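Side-chain contacts in tricorn protease (PDB 1K32), which cleaves polypeptides as a serine protease, probably trimming products of the proteasome, with beta propellers that probably gate access of substrate: residues A[242-247]-A[275-280]; A[20-25]-A[267-272]; A[402-407]-A[413-418]. All coordinates share one frame; numbering follows the deposited sequence.

Contact 1: A[242-247]-A[275-280]; sequences TSFTDY and EKIEKI
The apolar part of this contact converges on one methyl group, CD1 of Ile277. Thr242 reaches it at about a right angle, with CG2 only 3.4 Å from Ile277 CD1, a tighter fit than carbon atoms usually allow. Phe244 points against Ile277, the two side chains meeting from opposite directions, with the far end of the ring, CZ, 3.7 Å from Ile277 CD1; the methyl meets the ring obliquely. The isoleucine can serve both because its chain is extended beyond CG1 (chi2 179°), which carries the methyl outward. Within the loop, Thr242 CB lies over one face of the Phe244 ring, toward its rim, so the threonine methyl and the ring present a joined apolar surface to Ile277.

Polar bonds point elsewhere. Thr242 turns OG1 to the Gln227 amide and to the Ile228 backbone, so a threonine suits a place that needs a methyl on one branch and a hydroxyl on the other.

No hydrogen bond joins the segments. The loop follows strand 239-240 and leads into strand 249-254, connecting two successive blades of the beta propeller, and leans on strand 277-279, an outermost strand of the later blade, while Phe244 also touches Lys263 in strand 259-263.

Contact 2: A[20-25]-A[267-272]; sequences PDIHGD and IYIFNP
Pro20 and Ile267 bring their backbones to 7.1 Å between CA atoms, and the distance widens to 9.1 Å between the CA atoms of Ile22 and Ile269. No hydrogen bond crosses the gap, as expected where two sheets pack face against face. The arrangement is the seam of a beta propeller: six successive antiparallel sheets precede residue 280, and strands 18-23 and 266-270 belong to the first and the last of them. Each of these two sheets is built from consecutive strands, so at this seam side chains meet instead of an exchanged strand.

The side chains of Pro20 and Ile267 run alongside each other, antiparallel. Pro20 CB stands 4.0 Å from Ile267 CD1 and 4.1 Å from Ile267 CG2, so the two branches of the isoleucine lie against one carbon of the ring. Two residues further along, Ile22 and Ile269 touch through their outermost methyls, CD1 to CD1, at 4.2 Å. Ile269 does not aim straight across at its CB, but its chain, extended at chi2 (-177°), brings the methyl within range. Branched aliphatic side chains suit this buried, apolar interface, and Leu260 of strand 259-263 touches all four residues. Proline fits an outermost strand of its sheet, where a backbone without N-H is easily accommodated.

Polar groups add further ties. Gly24, with positive phi in the turn toward strand 26-31, gives its N-H to OD1 of Asp255, in the turn between strands 249-254 and 259-263 of the last sheet. Asp21, buried on the other side of the strand, binds the backbone N of Phe60 through OD1, linking to the second sheet. Its OD2 turns back to accept the N-H of Ile22 at 2.8 Å, the donor lying 43° out of the carboxylate plane.

Contact 3: A[402-407]-A[413-418]; sequences IMTVDL and TVIERS
A classic beta bulge marks this hairpin: Ile402 on strand 401-406 faces both Ile415 and Glu416 on strand 412-417. The strands are antiparallel, their directions 163° apart. Ile402 N donates to Glu416 O (3.0 Å), the donor almost in line with the carbonyl bond, while Ile402 O accepts from Ile415 N (2.9 Å), so a single residue spends its two backbone groups on two neighbours. The extra residue fits because Ile415 takes nearly helical backbone angles, phi -86° and psi -52°, as the first residue of a classic bulge does. Beyond the shift, Met403 and Val414 form a non-hydrogen-bonded pair with CA atoms 4.2 Å apart. Thr404 and Thr413 then make a regular hydrogen-bonded pair, Thr404 N to Thr413 O at 2.9 Å and Thr413 N to Thr404 O at 2.8 Å.

The bulge turns Ile415 toward the opposite strand. Ile402 CG2 lies 3.9 Å from Ile415 CB, and Ile415, extended beyond CG1, reaches on to put CD1 3.7 Å from Thr404 CG2, the two side chains crossing at about a right angle. Thr404 and Thr413 flank each other with both side chains directed to the same face, Thr404 OG1 3.6 Å from Thr413 CB. Beta-branched residues suit these extended strands, the isoleucine side chains and threonine methyls supplying compact apolar branches. That face packs on the next sheet: Thr404 touches Ile435, while Ile402 and Ile415 touch Tyr437. Glu416 leads its acidic end away from Ile402 and binds the Tyr437 hydroxyl through OE2. Met403, on the other face, touches Leu378.

Strands 401-406 and 412-417 are the third and fourth of an antiparallel four-stranded meander, the arrangement typical of a beta-propeller blade.

Contacts 1 and 2 are neighbours, their centres 12 Å apart, and share one sheet: strand 266-270 of contact 2 pairs with strand 277-279 of contact 1. Ile269 N lies 2.8 Å from Glu278 O and Ile280 N 2.9 Å from Ile267 O, probable hydrogen bonds. Thus the last sheet of the first propeller meets the loop from the preceding sheet through contact 1 and the first sheet through contact 2. Contact 3 belongs to a later sheet, in the second propeller; its centre is about 54 Å from that of contact 1 and about 60 Å from that of contact 2. All three belong to the propeller framework.

Contact 1: A[242-247]-A[275-280]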
ATOM      1  N   THR A 242     -68.076 -49.247  14.705  1.00 29.43           N
ATOM      2  CA  THR A 242     -68.229 -47.973  15.400  1.00 27.85           C
ATOM      3  C   THR A 242     -68.999 -46.974  14.572  1.00 26.96           C
ATOM      4  O   THR A 242     -69.097 -47.109  13.357  1.00 27.96           O
ATOM      5  CB  THR A 242     -66.863 -47.335  15.720  1.00 30.16           C
ATOM      6  OG1 THR A 242     -66.169 -47.047  14.495  1.00 26.92           O
ATOM      7  CG2 THR A 242     -66.023 -48.278  16.582  1.00 29.12           C
ATOM      8  N   SER A 243     -69.528 -45.956  15.242  1.00 27.72           N
ATOM      9  CA  SER A 243     -70.286 -44.898  14.585  1.00 27.92           C
ATOM     10  C   SER A 243     -69.890 -43.531  15.134  1.00 27.71           C
ATOM     11  O   SER A 243     -70.744 -42.735  15.507  1.00 28.74           O
ATOM     12  CB  SER A 243     -71.791 -45.117  14.785  1.00 29.51           C
ATOM     13  OG  SER A 243     -72.244 -46.230  14.043  1.00 31.06           O
ATOM     14  N   PHE A 244     -68.591 -43.262  15.182  1.00 26.68           N
ATOM     15  CA  PHE A 244     -68.095 -41.990  15.688  1.00 27.03           C
ATOM     16  C   PHE A 244     -68.508 -40.819  14.788  1.00 27.43           C
ATOM     17  O   PHE A 244     -68.661 -40.982  13.581  1.00 26.91           O
ATOM     18  CB  PHE A 244     -66.566 -42.012  15.770  1.00 24.97           C
ATOM     19  CG  PHE A 244     -66.006 -43.140  16.584  1.00 23.77           C
ATOM     20  CD1 PHE A 244     -65.077 -44.018  16.026  1.00 23.02           C
ATOM     21  CD2 PHE A 244     -66.360 -43.301  17.920  1.00 25.73           C
ATOM     22  CE1 PHE A 244     -64.508 -45.037  16.788  1.00 23.60           C
ATOM     23  CE2 PHE A 244     -65.796 -44.314  18.690  1.00 25.71           C
ATOM     24  CZ  PHE A 244     -64.866 -45.183  18.120  1.00 25.23           C
ATOM     25  N   THR A 245     -68.675 -39.640  15.383  1.00 27.18           N
ATOM     26  CA  THR A 245     -69.018 -38.442  14.621  1.00 27.93           C
ATOM     27  C   THR A 245     -68.195 -37.233  15.074  1.00 27.11           C
ATOM     28  O   THR A 245     -68.171 -36.208  14.393  1.00 27.51           O
ATOM     29  CB  THR A 245     -70.516 -38.071  14.754  1.00 28.31           C
ATOM     30  OG1 THR A 245     -70.829 -37.862  16.130  1.00 28.46           O
ATOM     31  CG2 THR A 245     -71.406 -39.172  14.185  1.00 28.29           C
ATOM     32  N   ASP A 246     -67.514 -37.348  16.215  1.00 26.39           N
ATOM     33  CA  ASP A 246     -66.712 -36.234  16.726  1.00 27.03           C
ATOM     34  C   ASP A 246     -65.307 -36.105  16.121  1.00 26.92           C
ATOM     35  O   ASP A 246     -64.993 -35.086  15.499  1.00 25.16           O
ATOM     36  CB  ASP A 246     -66.627 -36.284  18.259  1.00 28.84           C
ATOM     37  CG  ASP A 246     -66.102 -37.608  18.797  1.00 30.96           C
ATOM     38  OD1 ASP A 246     -66.023 -37.714  20.035  1.00 32.96           O
ATOM     39  OD2 ASP A 246     -65.774 -38.531  18.018  1.00 30.68           O
ATOM     40  N   TYR A 247     -64.468 -37.121  16.320  1.00 25.59           N
ATOM     41  CA  TYR A 247     -63.113 -37.131  15.768  1.00 25.62           C
ATOM     42  C   TYR A 247     -62.795 -38.516  15.226  1.00 24.47           C
ATOM     43  O   TYR A 247     -63.335 -39.511  15.703  1.00 25.00           O
ATOM     44  CB  TYR A 247     -62.073 -36.753  16.826  1.00 24.69           C
ATOM     45  CG  TYR A 247     -62.339 -35.438  17.528  1.00 26.47           C
ATOM     46  CD1 TYR A 247     -63.056 -35.391  18.725  1.00 26.70           C
ATOM     47  CD2 TYR A 247     -61.861 -34.237  17.005  1.00 28.52           C
ATOM     48  CE1 TYR A 247     -63.285 -34.172  19.393  1.00 23.33           C
ATOM     49  CE2 TYR A 247     -62.086 -33.015  17.659  1.00 26.09           C
ATOM     50  CZ  TYR A 247     -62.794 -32.994  18.851  1.00 25.10           C
ATOM     51  OH  TYR A 247     -62.984 -31.803  19.513  1.00 21.71           O
ATOM     52  N   GLU A 275     -68.093 -55.747  21.691  1.00 43.43           N
ATOM     53  CA  GLU A 275     -68.247 -54.681  20.705  1.00 42.01           C
ATOM     54  C   GLU A 275     -68.415 -53.349  21.447  1.00 40.99           C
ATOM     55  O   GLU A 275     -68.693 -52.311  20.851  1.00 42.17           O
ATOM     56  CB  GLU A 275     -69.449 -54.948  19.794  1.00 42.09           C
ATOM     57  N   LYS A 276     -68.222 -53.396  22.758  1.00 38.95           N
ATOM     58  CA  LYS A 276     -68.333 -52.220  23.607  1.00 37.61           C
ATOM     59  C   LYS A 276     -67.072 -51.354  23.545  1.00 37.75           C
ATOM     60  O   LYS A 276     -65.951 -51.868  23.442  1.00 35.08           O
ATOM     61  CB  LYS A 276     -68.587 -52.654  25.054  1.00 36.77           C
ATOM     62  N   ILE A 277     -67.281 -50.041  23.617  1.00 37.52           N
ATOM     63  CA  ILE A 277     -66.214 -49.050  23.582  1.00 37.86           C
ATOM     64  C   ILE A 277     -66.175 -48.268  24.895  1.00 38.83           C
ATOM     65  O   ILE A 277     -67.182 -47.692  25.321  1.00 37.80           O
ATOM     66  CB  ILE A 277     -66.432 -48.058  22.426  1.00 39.58           C
ATOM     67  CG1 ILE A 277     -66.297 -48.790  21.091  1.00 40.37           C
ATOM     68  CG2 ILE A 277     -65.436 -46.897  22.523  1.00 39.95           C
ATOM     69  CD1 ILE A 277     -66.528 -47.913  19.890  1.00 42.13           C
ATOM     70  N   GLU A 278     -65.011 -48.245  25.533  1.00 37.74           N
ATOM     71  CA  GLU A 278     -64.858 -47.533  26.791  1.00 38.28           C
ATOM     72  C   GLU A 278     -63.712 -46.533  26.763  1.00 38.08           C
ATOM     73  O   GLU A 278     -62.604 -46.824  26.290  1.00 36.03           O
ATOM     74  CB  GLU A 278     -64.647 -48.519  27.949  1.00 40.62           C
ATOM     75  CG  GLU A 278     -63.451 -49.452  27.803  1.00 44.80           C
ATOM     76  CD  GLU A 278     -63.213 -50.304  29.049  1.00 48.98           C
ATOM     77  OE1 GLU A 278     -62.244 -51.102  29.066  1.00 49.16           O
ATOM     78  OE2 GLU A 278     -63.995 -50.173  30.017  1.00 50.98           O
ATOM     79  N   LYS A 279     -63.996 -45.343  27.270  1.00 36.52           N
ATOM     80  CA  LYS A 279     -63.007 -44.289  27.335  1.00 36.95           C
ATOM     81  C   LYS A 279     -62.208 -44.489  28.612  1.00 37.09           C
ATOM     82  O   LYS A 279     -62.779 -44.715  29.677  1.00 37.22           O
ATOM     83  CB  LYS A 279     -63.693 -42.928  27.367  1.00 35.43           C
ATOM     84  CG  LYS A 279     -62.734 -41.776  27.533  1.00 39.04           C
ATOM     85  CD  LYS A 279     -63.474 -40.458  27.587  1.00 40.38           C
ATOM     86  CE  LYS A 279     -62.515 -39.317  27.822  1.00 41.89           C
ATOM     87  NZ  LYS A 279     -61.757 -39.504  29.079  1.00 42.92           N
ATOM     88  N   ILE A 280     -60.888 -44.431  28.504  1.00 36.80           N
ATOM     89  CA  ILE A 280     -60.049 -44.595  29.676  1.00 37.42           C
ATOM     90  C   ILE A 280     -59.894 -43.233  30.344  1.00 38.57           C
ATOM     91  O   ILE A 280     -59.585 -42.236  29.686  1.00 35.95           O
ATOM     92  CB  ILE A 280     -58.675 -45.135  29.290  1.00 37.08           C
ATOM     93  CG1 ILE A 280     -58.853 -46.369  28.412  1.00 38.65           C
ATOM     94  CG2 ILE A 280     -57.887 -45.505  30.536  1.00 35.35           C
ATOM     95  CD1 ILE A 280     -57.611 -46.731  27.661  1.00 40.94           C
TER

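Contact 2: A[20-25]-A[267-272]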
ATOM      1  N   PRO A  20     -51.666 -45.108  21.330  1.00 19.82           N
ATOM      2  CA  PRO A  20     -51.506 -46.076  22.409  1.00 20.97           C
ATOM      3  C   PRO A  20     -51.278 -47.509  21.944  1.00 19.98           C
ATOM      4  O   PRO A  20     -51.491 -47.845  20.787  1.00 18.81           O
ATOM      5  CB  PRO A  20     -52.828 -45.940  23.132  1.00 20.31           C
ATOM      6  CG  PRO A  20     -53.784 -45.920  21.936  1.00 20.10           C
ATOM      7  CD  PRO A  20     -53.091 -44.973  20.962  1.00 19.86           C
ATOM      8  N   ASP A  21     -50.852 -48.346  22.879  1.00 20.33           N
ATOM      9  CA  ASP A  21     -50.650 -49.767  22.635  1.00 21.82           C
ATOM     10  C   ASP A  21     -51.177 -50.364  23.932  1.00 24.02           C
ATOM     11  O   ASP A  21     -51.307 -49.663  24.930  1.00 24.93           O
ATOM     12  CB  ASP A  21     -49.170 -50.116  22.448  1.00 21.81           C
ATOM     13  CG  ASP A  21     -48.960 -51.560  21.954  1.00 25.50           C
ATOM     14  OD1 ASP A  21     -47.788 -51.985  21.813  1.00 25.12           O
ATOM     15  OD2 ASP A  21     -49.963 -52.271  21.702  1.00 23.28           O
ATOM     16  N   ILE A  22     -51.495 -51.646  23.934  1.00 24.00           N
ATOM     17  CA  ILE A  22     -52.035 -52.235  25.143  1.00 24.00           C
ATOM     18  C   ILE A  22     -51.528 -53.644  25.353  1.00 22.94           C
ATOM     19  O   ILE A  22     -51.274 -54.363  24.397  1.00 19.99           O
ATOM     20  CB  ILE A  22     -53.577 -52.259  25.089  1.00 23.90           C
ATOM     21  CG1 ILE A  22     -54.137 -52.877  26.373  1.00 26.68           C
ATOM     22  CG2 ILE A  22     -54.034 -53.041  23.865  1.00 24.03           C
ATOM     23  CD1 ILE A  22     -55.636 -52.754  26.511  1.00 26.53           C
ATOM     24  N   HIS A  23     -51.365 -54.012  26.619  1.00 24.53           N
ATOM     25  CA  HIS A  23     -50.923 -55.352  27.000  1.00 27.27           C
ATOM     26  C   HIS A  23     -51.562 -55.653  28.345  1.00 26.57           C
ATOM     27  O   HIS A  23     -51.160 -55.105  29.369  1.00 25.21           O
ATOM     28  CB  HIS A  23     -49.403 -55.437  27.128  1.00 29.20           C
ATOM     29  CG  HIS A  23     -48.900 -56.834  27.321  1.00 33.31           C
ATOM     30  ND1 HIS A  23     -48.727 -57.714  26.275  1.00 34.42           N
ATOM     31  CD2 HIS A  23     -48.592 -57.524  28.446  1.00 35.55           C
ATOM     32  CE1 HIS A  23     -48.337 -58.885  26.746  1.00 35.21           C
ATOM     33  NE2 HIS A  23     -48.248 -58.796  28.061  1.00 36.79           N
ATOM     34  N   GLY A  24     -52.571 -56.517  28.332  1.00 28.43           N
ATOM     35  CA  GLY A  24     -53.267 -56.860  29.560  1.00 29.74           C
ATOM     36  C   GLY A  24     -53.976 -55.653  30.147  1.00 29.95           C
ATOM     37  O   GLY A  24     -54.871 -55.079  29.525  1.00 28.51           O
ATOM     38  N   ASP A  25     -53.579 -55.270  31.353  1.00 31.04           N
ATOM     39  CA  ASP A  25     -54.170 -54.119  32.021  1.00 33.27           C
ATOM     40  C   ASP A  25     -53.269 -52.904  31.919  1.00 33.13           C
ATOM     41  O   ASP A  25     -53.494 -51.906  32.607  1.00 31.21           O
ATOM     42  CB  ASP A  25     -54.412 -54.417  33.501  1.00 36.85           C
ATOM     43  CG  ASP A  25     -55.544 -55.385  33.715  1.00 39.41           C
ATOM     44  OD1 ASP A  25     -56.626 -55.141  33.141  1.00 40.90           O
ATOM     45  OD2 ASP A  25     -55.355 -56.379  34.453  1.00 42.32           O
ATOM     46  N   ILE A 267     -57.892 -41.656  25.005  1.00 23.36           N
ATOM     47  CA  ILE A 267     -57.533 -43.042  24.752  1.00 24.38           C
ATOM     48  C   ILE A 267     -58.763 -43.911  25.020  1.00 24.08           C
ATOM     49  O   ILE A 267     -59.392 -43.799  26.071  1.00 23.54           O
ATOM     50  CB  ILE A 267     -56.395 -43.504  25.696  1.00 24.68           C
ATOM     51  CG1 ILE A 267     -55.179 -42.581  25.554  1.00 23.67           C
ATOM     52  CG2 ILE A 267     -56.045 -44.959  25.417  1.00 23.83           C
ATOM     53  CD1 ILE A 267     -54.626 -42.468  24.149  1.00 21.66           C
ATOM     54  N   TYR A 268     -59.091 -44.778  24.070  1.00 24.79           N
ATOM     55  CA  TYR A 268     -60.247 -45.649  24.205  1.00 25.84           C
ATOM     56  C   TYR A 268     -59.903 -47.123  24.002  1.00 27.03           C
ATOM     57  O   TYR A 268     -58.884 -47.457  23.406  1.00 23.81           O
ATOM     58  CB  TYR A 268     -61.309 -45.285  23.179  1.00 24.81           C
ATOM     59  CG  TYR A 268     -61.907 -43.896  23.295  1.00 26.87           C
ATOM     60  CD1 TYR A 268     -61.253 -42.780  22.780  1.00 26.21           C
ATOM     61  CD2 TYR A 268     -63.170 -43.716  23.851  1.00 26.93           C
ATOM     62  CE1 TYR A 268     -61.858 -41.509  22.808  1.00 29.08           C
ATOM     63  CE2 TYR A 268     -63.780 -42.458  23.883  1.00 27.62           C
ATOM     64  CZ  TYR A 268     -63.126 -41.367  23.358  1.00 27.66           C
ATOM     65  OH  TYR A 268     -63.761 -40.146  23.352  1.00 31.37           O
ATOM     66  N   ILE A 269     -60.784 -47.993  24.489  1.00 27.53           N
ATOM     67  CA  ILE A 269     -60.617 -49.431  24.337  1.00 29.80           C
ATOM     68  C   ILE A 269     -61.839 -50.008  23.634  1.00 29.62           C
ATOM     69  O   ILE A 269     -62.976 -49.699  23.993  1.00 30.00           O
ATOM     70  CB  ILE A 269     -60.493 -50.165  25.691  1.00 30.42           C
ATOM     71  CG1 ILE A 269     -59.211 -49.757  26.411  1.00 32.75           C
ATOM     72  CG2 ILE A 269     -60.524 -51.670  25.455  1.00 30.00           C
ATOM     73  CD1 ILE A 269     -58.994 -50.500  27.724  1.00 32.84           C
ATOM     74  N   PHE A 270     -61.598 -50.839  22.631  1.00 30.09           N
ATOM     75  CA  PHE A 270     -62.674 -51.495  21.907  1.00 32.01           C
ATOM     76  C   PHE A 270     -62.583 -52.994  22.190  1.00 34.39           C
ATOM     77  O   PHE A 270     -61.551 -53.623  21.921  1.00 32.34           O
ATOM     78  CB  PHE A 270     -62.543 -51.253  20.405  1.00 33.46           C
ATOM     79  CG  PHE A 270     -63.499 -52.070  19.577  1.00 33.78           C
ATOM     80  CD1 PHE A 270     -64.871 -51.898  19.706  1.00 33.22           C
ATOM     81  CD2 PHE A 270     -63.026 -53.020  18.681  1.00 35.08           C
ATOM     82  CE1 PHE A 270     -65.756 -52.664  18.954  1.00 34.75           C
ATOM     83  CE2 PHE A 270     -63.908 -53.793  17.923  1.00 33.88           C
ATOM     84  CZ  PHE A 270     -65.273 -53.612  18.062  1.00 34.75           C
ATOM     85  N   ASN A 271     -63.653 -53.556  22.751  1.00 35.37           N
ATOM     86  CA  ASN A 271     -63.694 -54.986  23.058  1.00 38.07           C
ATOM     87  C   ASN A 271     -64.375 -55.731  21.910  1.00 38.01           C
ATOM     88  O   ASN A 271     -65.589 -55.655  21.747  1.00 37.57           O
ATOM     89  CB  ASN A 271     -64.472 -55.249  24.353  1.00 40.33           C
ATOM     90  CG  ASN A 271     -63.886 -54.529  25.546  1.00 42.93           C
ATOM     91  OD1 ASN A 271     -64.119 -53.335  25.742  1.00 45.45           O
ATOM     92  ND2 ASN A 271     -63.117 -55.251  26.355  1.00 46.01           N
ATOM     93  N   PRO A 272     -63.599 -56.461  21.100  1.00 38.15           N
ATOM     94  CA  PRO A 272     -64.164 -57.207  19.974  1.00 38.37           C
ATOM     95  C   PRO A 272     -65.240 -58.197  20.410  1.00 40.05           C
ATOM     96  O   PRO A 272     -66.144 -58.519  19.646  1.00 38.87           O
ATOM     97  CB  PRO A 272     -62.949 -57.910  19.387  1.00 38.54           C
ATOM     98  CG  PRO A 272     -61.821 -56.987  19.735  1.00 39.08           C
ATOM     99  CD  PRO A 272     -62.140 -56.627  21.157  1.00 37.56           C
TER

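Contact 3: A[402-407]-A[413-418]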
ATOM      1  N   ILE A 402     -53.088  -2.645  -5.329  1.00 20.25           N
ATOM      2  CA  ILE A 402     -52.020  -1.844  -4.762  1.00 20.28           C
ATOM      3  C   ILE A 402     -52.847  -0.628  -4.326  1.00 20.99           C
ATOM      4  O   ILE A 402     -53.776  -0.216  -5.030  1.00 18.42           O
ATOM      5  CB  ILE A 402     -50.927  -1.458  -5.779  1.00 18.46           C
ATOM      6  CG1 ILE A 402     -49.854  -0.624  -5.066  1.00 19.04           C
ATOM      7  CG2 ILE A 402     -51.527  -0.738  -6.967  1.00 19.25           C
ATOM      8  CD1 ILE A 402     -48.523  -0.498  -5.845  1.00 22.97           C
ATOM      9  N   MET A 403     -52.542  -0.080  -3.158  1.00 21.89           N
ATOM     10  CA  MET A 403     -53.311   1.043  -2.643  1.00 24.24           C
ATOM     11  C   MET A 403     -52.478   1.903  -1.719  1.00 24.51           C
ATOM     12  O   MET A 403     -51.423   1.484  -1.241  1.00 25.21           O
ATOM     13  CB  MET A 403     -54.526   0.502  -1.875  1.00 26.94           C
ATOM     14  CG  MET A 403     -54.127  -0.323  -0.647  1.00 34.57           C
ATOM     15  SD  MET A 403     -55.385  -1.436   0.056  1.00 40.66           S
ATOM     16  CE  MET A 403     -55.792  -0.547   1.466  1.00 40.18           C
ATOM     17  N   THR A 404     -52.940   3.124  -1.490  1.00 25.68           N
ATOM     18  CA  THR A 404     -52.270   4.019  -0.566  1.00 27.38           C
ATOM     19  C   THR A 404     -53.148   4.049   0.679  1.00 27.97           C
ATOM     20  O   THR A 404     -54.346   3.770   0.616  1.00 27.97           O
ATOM     21  CB  THR A 404     -52.159   5.455  -1.107  1.00 27.69           C
ATOM     22  OG1 THR A 404     -53.460   5.937  -1.448  1.00 26.86           O
ATOM     23  CG2 THR A 404     -51.254   5.505  -2.325  1.00 29.10           C
ATOM     24  N   VAL A 405     -52.545   4.372   1.813  1.00 28.24           N
ATOM     25  CA  VAL A 405     -53.283   4.456   3.053  1.00 30.98           C
ATOM     26  C   VAL A 405     -52.805   5.695   3.786  1.00 32.40           C
ATOM     27  O   VAL A 405     -51.636   5.799   4.148  1.00 32.17           O
ATOM     28  CB  VAL A 405     -53.053   3.205   3.926  1.00 32.43           C
ATOM     29  CG1 VAL A 405     -53.773   3.362   5.270  1.00 31.62           C
ATOM     30  CG2 VAL A 405     -53.569   1.962   3.189  1.00 31.84           C
ATOM     31  N   ASP A 406     -53.706   6.647   3.987  1.00 35.39           N
ATOM     32  CA  ASP A 406     -53.345   7.875   4.674  1.00 37.81           C
ATOM     33  C   ASP A 406     -52.833   7.517   6.062  1.00 38.75           C
ATOM     34  O   ASP A 406     -53.475   6.759   6.789  1.00 38.39           O
ATOM     35  CB  ASP A 406     -54.558   8.797   4.766  1.00 39.21           C
ATOM     36  CG  ASP A 406     -54.173  10.218   5.106  1.00 40.90           C
ATOM     37  OD1 ASP A 406     -53.737  10.449   6.250  1.00 40.57           O
ATOM     38  OD2 ASP A 406     -54.296  11.097   4.226  1.00 42.71           O
ATOM     39  N   LEU A 407     -51.665   8.037   6.429  1.00 39.43           N
ATOM     40  CA  LEU A 407     -51.103   7.721   7.741  1.00 42.30           C
ATOM     41  C   LEU A 407     -51.701   8.581   8.851  1.00 44.14           C
ATOM     42  O   LEU A 407     -51.342   8.451  10.021  1.00 43.24           O
ATOM     43  CB  LEU A 407     -49.581   7.878   7.727  1.00 41.88           C
ATOM     44  CG  LEU A 407     -48.814   6.876   6.858  1.00 41.56           C
ATOM     45  CD1 LEU A 407     -47.333   7.148   6.967  1.00 42.93           C
ATOM     46  CD2 LEU A 407     -49.120   5.463   7.298  1.00 42.27           C
ATOM     47  N   THR A 413     -56.921   3.973  -0.362  1.00 38.93           N
ATOM     48  CA  THR A 413     -57.391   4.328  -1.689  1.00 35.23           C
ATOM     49  C   THR A 413     -56.756   3.356  -2.675  1.00 32.26           C
ATOM     50  O   THR A 413     -55.538   3.346  -2.835  1.00 30.12           O
ATOM     51  CB  THR A 413     -56.974   5.763  -2.052  1.00 35.84           C
ATOM     52  OG1 THR A 413     -57.473   6.668  -1.061  1.00 36.59           O
ATOM     53  CG2 THR A 413     -57.506   6.150  -3.428  1.00 35.06           C
ATOM     54  N   VAL A 414     -57.581   2.532  -3.313  1.00 30.60           N
ATOM     55  CA  VAL A 414     -57.097   1.561  -4.288  1.00 29.94           C
ATOM     56  C   VAL A 414     -56.598   2.288  -5.530  1.00 29.34           C
ATOM     57  O   VAL A 414     -57.317   3.096  -6.122  1.00 25.70           O
ATOM     58  CB  VAL A 414     -58.215   0.561  -4.708  1.00 30.40           C
ATOM     59  CG1 VAL A 414     -57.714  -0.351  -5.837  1.00 29.33           C
ATOM     60  CG2 VAL A 414     -58.644  -0.276  -3.505  1.00 29.06           C
ATOM     61  N   ILE A 415     -55.355   2.019  -5.912  1.00 26.93           N
ATOM     62  CA  ILE A 415     -54.799   2.661  -7.091  1.00 26.61           C
ATOM     63  C   ILE A 415     -55.173   1.866  -8.327  1.00 25.36           C
ATOM     64  O   ILE A 415     -55.702   2.407  -9.300  1.00 24.01           O
ATOM     65  CB  ILE A 415     -53.259   2.744  -7.023  1.00 27.79           C
ATOM     66  CG1 ILE A 415     -52.834   3.686  -5.892  1.00 29.42           C
ATOM     67  CG2 ILE A 415     -52.712   3.208  -8.366  1.00 24.30           C
ATOM     68  CD1 ILE A 415     -51.350   3.612  -5.548  1.00 31.10           C
ATOM     69  N   GLU A 416     -54.886   0.573  -8.282  1.00 23.05           N
ATOM     70  CA  GLU A 416     -55.169  -0.294  -9.405  1.00 23.62           C
ATOM     71  C   GLU A 416     -55.212  -1.733  -8.916  1.00 24.11           C
ATOM     72  O   GLU A 416     -54.668  -2.062  -7.860  1.00 23.93           O
ATOM     73  CB  GLU A 416     -54.085  -0.123 -10.483  1.00 23.87           C
ATOM     74  CG  GLU A 416     -54.484  -0.644 -11.848  1.00 22.99           C
ATOM     75  CD  GLU A 416     -53.509  -0.259 -12.948  1.00 21.48           C
ATOM     76  OE1 GLU A 416     -53.805  -0.546 -14.122  1.00 22.61           O
ATOM     77  OE2 GLU A 416     -52.450   0.329 -12.648  1.00 23.69           O
ATOM     78  N   ARG A 417     -55.877  -2.584  -9.681  1.00 22.95           N
ATOM     79  CA  ARG A 417     -55.989  -3.978  -9.323  1.00 25.09           C
ATOM     80  C   ARG A 417     -55.656  -4.883 -10.503  1.00 23.95           C
ATOM     81  O   ARG A 417     -56.228  -4.751 -11.583  1.00 22.80           O
ATOM     82  CB  ARG A 417     -57.404  -4.268  -8.831  1.00 26.60           C
ATOM     83  CG  ARG A 417     -57.622  -5.684  -8.378  1.00 30.87           C
ATOM     84  CD  ARG A 417     -59.053  -5.878  -7.922  1.00 33.92           C
ATOM     85  NE  ARG A 417     -59.249  -7.199  -7.340  1.00 39.17           N
ATOM     86  CZ  ARG A 417     -60.386  -7.613  -6.793  1.00 40.61           C
ATOM     87  NH1 ARG A 417     -60.468  -8.835  -6.288  1.00 41.61           N
ATOM     88  NH2 ARG A 417     -61.435  -6.804  -6.749  1.00 42.13           N
ATOM     89  N   SER A 418     -54.719  -5.795 -10.290  1.00 21.31           N
ATOM     90  CA  SER A 418     -54.331  -6.735 -11.333  1.00 21.61           C
ATOM     91  C   SER A 418     -55.287  -7.903 -11.258  1.00 22.87           C
ATOM     92  O   SER A 418     -55.848  -8.184 -10.201  1.00 23.09           O
ATOM     93  CB  SER A 418     -52.904  -7.241 -11.103  1.00 21.14           C
ATOM     94  OG  SER A 418     -52.607  -8.371 -11.921  1.00 19.44           O
TER